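Local coordinates for 3-keto-5-aminohexanoate cleavage protein (Burkholderia xenovorans LB400, PDB 3E02), which probably cleaves beta-keto acids such as 3-keto-5-aminohexanoate with the help of a bound zinc ion, at residues A209-R218 against H239-L250. Residues are numbered along the deposited sequence; the frame is centred on the assembly and turned at random.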
# COMPACT_ATOMS: atom_id res chain seq x y z
N ALA A 209 4.14 8.12 12.78
CA ALA A 209 3.09 8.98 12.23
C ALA A 209 3.37 9.33 10.76
O ALA A 209 3.55 10.49 10.42
CB ALA A 209 2.93 10.24 13.09
N ASP A 210 3.41 8.31 9.92
CA ASP A 210 3.51 8.43 8.46
C ASP A 210 2.13 8.00 7.94
O ASP A 210 1.64 6.93 8.35
CB ASP A 210 4.61 7.55 7.88
CG ASP A 210 6.01 8.13 8.11
OD1 ASP A 210 6.25 9.28 7.69
OD2 ASP A 210 6.88 7.44 8.67
N PRO A 211 1.48 8.81 7.07
CA PRO A 211 0.14 8.48 6.53
C PRO A 211 -0.07 7.07 5.99
O PRO A 211 -1.15 6.51 6.20
CB PRO A 211 0.00 9.48 5.37
CG PRO A 211 0.65 10.67 5.89
CD PRO A 211 1.93 10.10 6.50
N GLU A 212 0.94 6.53 5.31
CA GLU A 212 0.89 5.17 4.78
C GLU A 212 0.53 4.14 5.87
O GLU A 212 -0.12 3.13 5.57
CB GLU A 212 2.21 4.73 4.15
CG GLU A 212 2.66 5.49 2.92
CD GLU A 212 3.49 6.73 3.22
OE1 GLU A 212 3.47 7.26 4.37
OE2 GLU A 212 4.15 7.17 2.26
N ASN A 213 0.98 4.38 7.10
CA ASN A 213 0.68 3.48 8.22
C ASN A 213 -0.80 3.41 8.57
O ASN A 213 -1.29 2.35 8.92
CB ASN A 213 1.53 3.83 9.47
CG ASN A 213 3.02 3.57 9.25
OD1 ASN A 213 3.40 2.63 8.54
ND2 ASN A 213 3.88 4.39 9.87
N LEU A 214 -1.52 4.54 8.45
CA LEU A 214 -2.96 4.56 8.71
C LEU A 214 -3.72 3.77 7.65
O LEU A 214 -4.56 2.94 7.98
CB LEU A 214 -3.50 5.99 8.81
CG LEU A 214 -5.01 6.18 8.95
CD1 LEU A 214 -5.59 5.36 10.09
CD2 LEU A 214 -5.26 7.68 9.12
N LEU A 215 -3.44 4.06 6.38
CA LEU A 215 -4.12 3.34 5.29
C LEU A 215 -3.79 1.85 5.34
O LEU A 215 -4.65 1.05 5.07
CB LEU A 215 -3.84 3.93 3.90
CG LEU A 215 -4.65 5.19 3.56
CD1 LEU A 215 -4.06 6.42 4.24
CD2 LEU A 215 -4.70 5.39 2.04
N HIS A 216 -2.55 1.51 5.70
CA HIS A 216 -2.15 0.11 5.81
C HIS A 216 -2.93 -0.61 6.92
O HIS A 216 -3.43 -1.70 6.69
CB HIS A 216 -0.64 -0.06 6.03
CG HIS A 216 -0.22 -1.49 6.13
ND1 HIS A 216 -0.22 -2.35 5.04
CD2 HIS A 216 0.18 -2.23 7.19
CE1 HIS A 216 0.18 -3.55 5.43
NE2 HIS A 216 0.43 -3.50 6.73
N MSE A 217 -3.01 0.01 8.10
CA MSE A 217 -3.77 -0.57 9.21
C MSE A 217 -5.26 -0.74 8.85
O MSE A 217 -5.85 -1.76 9.23
CB MSE A 217 -3.57 0.24 10.49
CG MSE A 217 -2.19 0.04 11.09
SE MSE A 217 -1.97 0.99 12.75
CE MSE A 217 -2.86 -0.30 13.89
N ARG A 218 -5.84 0.20 8.10
CA ARG A 218 -7.23 0.05 7.66
C ARG A 218 -7.38 -1.16 6.71
O ARG A 218 -8.34 -1.92 6.82
CB ARG A 218 -7.80 1.31 7.00
CG ARG A 218 -9.32 1.16 6.89
CD ARG A 218 -10.02 2.23 6.22
NE ARG A 218 -9.57 2.46 4.85
CZ ARG A 218 -10.25 3.19 3.97
NH1 ARG A 218 -11.44 3.70 4.28
NH2 ARG A 218 -9.75 3.38 2.76
N HIS A 239 1.12 15.75 15.03
CA HIS A 239 0.47 14.81 14.10
C HIS A 239 -1.02 14.66 14.31
O HIS A 239 -1.68 14.11 13.42
CB HIS A 239 1.12 13.42 14.17
CG HIS A 239 2.60 13.46 13.94
ND1 HIS A 239 3.15 13.82 12.74
CD2 HIS A 239 3.63 13.16 14.76
CE1 HIS A 239 4.47 13.79 12.84
NE2 HIS A 239 4.78 13.39 14.05
N GLN A 240 -1.53 15.14 15.45
CA GLN A 240 -2.94 14.98 15.82
C GLN A 240 -3.92 15.43 14.75
O GLN A 240 -4.69 14.62 14.28
CB GLN A 240 -3.25 15.75 17.10
CG GLN A 240 -4.69 15.63 17.62
CD GLN A 240 -4.87 16.39 18.90
OE1 GLN A 240 -4.90 17.62 18.88
NE2 GLN A 240 -4.98 15.68 20.02
N MSE A 241 -3.89 16.70 14.37
CA MSE A 241 -4.89 17.21 13.41
C MSE A 241 -4.85 16.58 12.01
O MSE A 241 -5.91 16.19 11.50
CB MSE A 241 -4.92 18.74 13.38
CG MSE A 241 -5.45 19.31 14.68
SE MSE A 241 -7.32 18.83 15.06
CE MSE A 241 -7.38 19.37 16.92
N PRO A 242 -3.66 16.47 11.39
CA PRO A 242 -3.59 15.77 10.09
C PRO A 242 -4.08 14.33 10.15
O PRO A 242 -4.81 13.90 9.26
CB PRO A 242 -2.10 15.80 9.74
CG PRO A 242 -1.53 16.85 10.56
CD PRO A 242 -2.36 17.05 11.76
N PHE A 243 -3.70 13.60 11.20
CA PHE A 243 -4.13 12.19 11.33
C PHE A 243 -5.62 12.00 11.55
O PHE A 243 -6.21 11.16 10.90
CB PHE A 243 -3.31 11.41 12.36
CG PHE A 243 -2.13 10.75 11.75
CD1 PHE A 243 -1.05 11.50 11.29
CD2 PHE A 243 -2.13 9.38 11.52
CE1 PHE A 243 0.04 10.89 10.66
CE2 PHE A 243 -1.06 8.76 10.90
CZ PHE A 243 0.01 9.51 10.46
N VAL A 244 -6.22 12.79 12.45
CA VAL A 244 -7.67 12.69 12.68
C VAL A 244 -8.46 13.19 11.47
O VAL A 244 -9.54 12.68 11.22
CB VAL A 244 -8.14 13.32 14.00
CG1 VAL A 244 -7.47 12.59 15.19
CG2 VAL A 244 -7.88 14.84 14.05
N THR A 245 -7.93 14.18 10.73
CA THR A 245 -8.57 14.64 9.47
C THR A 245 -8.54 13.50 8.44
O THR A 245 -9.55 13.22 7.77
CB THR A 245 -7.93 15.91 8.93
OG1 THR A 245 -8.02 16.93 9.94
CG2 THR A 245 -8.63 16.40 7.64
N MSE A 246 -7.39 12.83 8.33
CA MSE A 246 -7.22 11.65 7.45
C MSE A 246 -8.27 10.58 7.84
O MSE A 246 -8.95 10.02 6.97
CB MSE A 246 -5.77 11.14 7.57
CG MSE A 246 -5.21 10.21 6.50
SE MSE A 246 -3.25 10.70 6.31
CE MSE A 246 -2.71 10.56 8.04
N SER A 247 -8.42 10.32 9.15
CA SER A 247 -9.42 9.34 9.62
C SER A 247 -10.83 9.71 9.13
O SER A 247 -11.54 8.87 8.55
CB SER A 247 -9.43 9.23 11.14
OG SER A 247 -10.26 8.17 11.56
N ALA A 248 -11.22 10.98 9.33
CA ALA A 248 -12.53 11.49 8.88
C ALA A 248 -12.75 11.21 7.38
O ALA A 248 -13.79 10.69 7.00
CB ALA A 248 -12.67 13.00 9.16
N ILE A 249 -11.74 11.54 6.58
CA ILE A 249 -11.73 11.32 5.11
C ILE A 249 -11.88 9.83 4.75
O ILE A 249 -12.59 9.47 3.81
CB ILE A 249 -10.46 11.93 4.48
CG1 ILE A 249 -10.54 13.47 4.56
CG2 ILE A 249 -10.26 11.47 3.02
CD1 ILE A 249 -9.24 14.16 4.19
N LEU A 250 -11.22 8.97 5.53
CA LEU A 250 -11.33 7.52 5.34
C LEU A 250 -12.63 6.88 5.87
O LEU A 250 -12.79 5.66 5.75
CB LEU A 250 -10.11 6.83 5.99
CG LEU A 250 -8.73 7.16 5.43
CD1 LEU A 250 -7.68 6.44 6.29
CD2 LEU A 250 -8.60 6.78 3.95
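The methyl group of A209 sits squarely over the imidazole of H239, its CB 3.4 Å from the ring centroid and only 15° off the normal, a CH-pi contact at the N-terminal end of two neighbouring helices. One turn on, the F243 ring pushes its CZ corner against the backbone just ahead of helix 211-225, coming within 3.4 Å of A209 C, while the carbonyl carbon of D210 lies at the ring edge. In the modelled conformer, one of two, the selenomethionine M246 folds back over a face of that same ring, its CE 3.5 Å above the plane, and its side chain crosses P211 at about a right angle, M246 SE 3.6 Å from P211 CB. With L214 CG anti to the backbone N (chi1 175°), the L214 and M246 side chains run past each other in opposite directions, L214 CD2 3.6 Å from M246 CG. The L214 and L250 side chains reach toward each other tip to tip, L214 CG lying 3.8 Å from L250 CD1. L215, also modelled in two conformers, touches that L250 methyl from across with CD1 in one of them. Farther along, L250 CD2 lies over one face of the R218 guanidinium, toward its rim; R218 NH2 itself forms a salt bridge with E212 of the second subunit, whose P211 also packs on L250. No hydrogen bond joins the segments; the contacts are mostly apolar. The helix axes approach to 10.9 Å, with L214, F243 and S247 also touching strand 229-235 beneath. Two helices running in the same general direction, inclined by 34°, over the strand that connects them are characteristic of the outer layer of a TIM barrel.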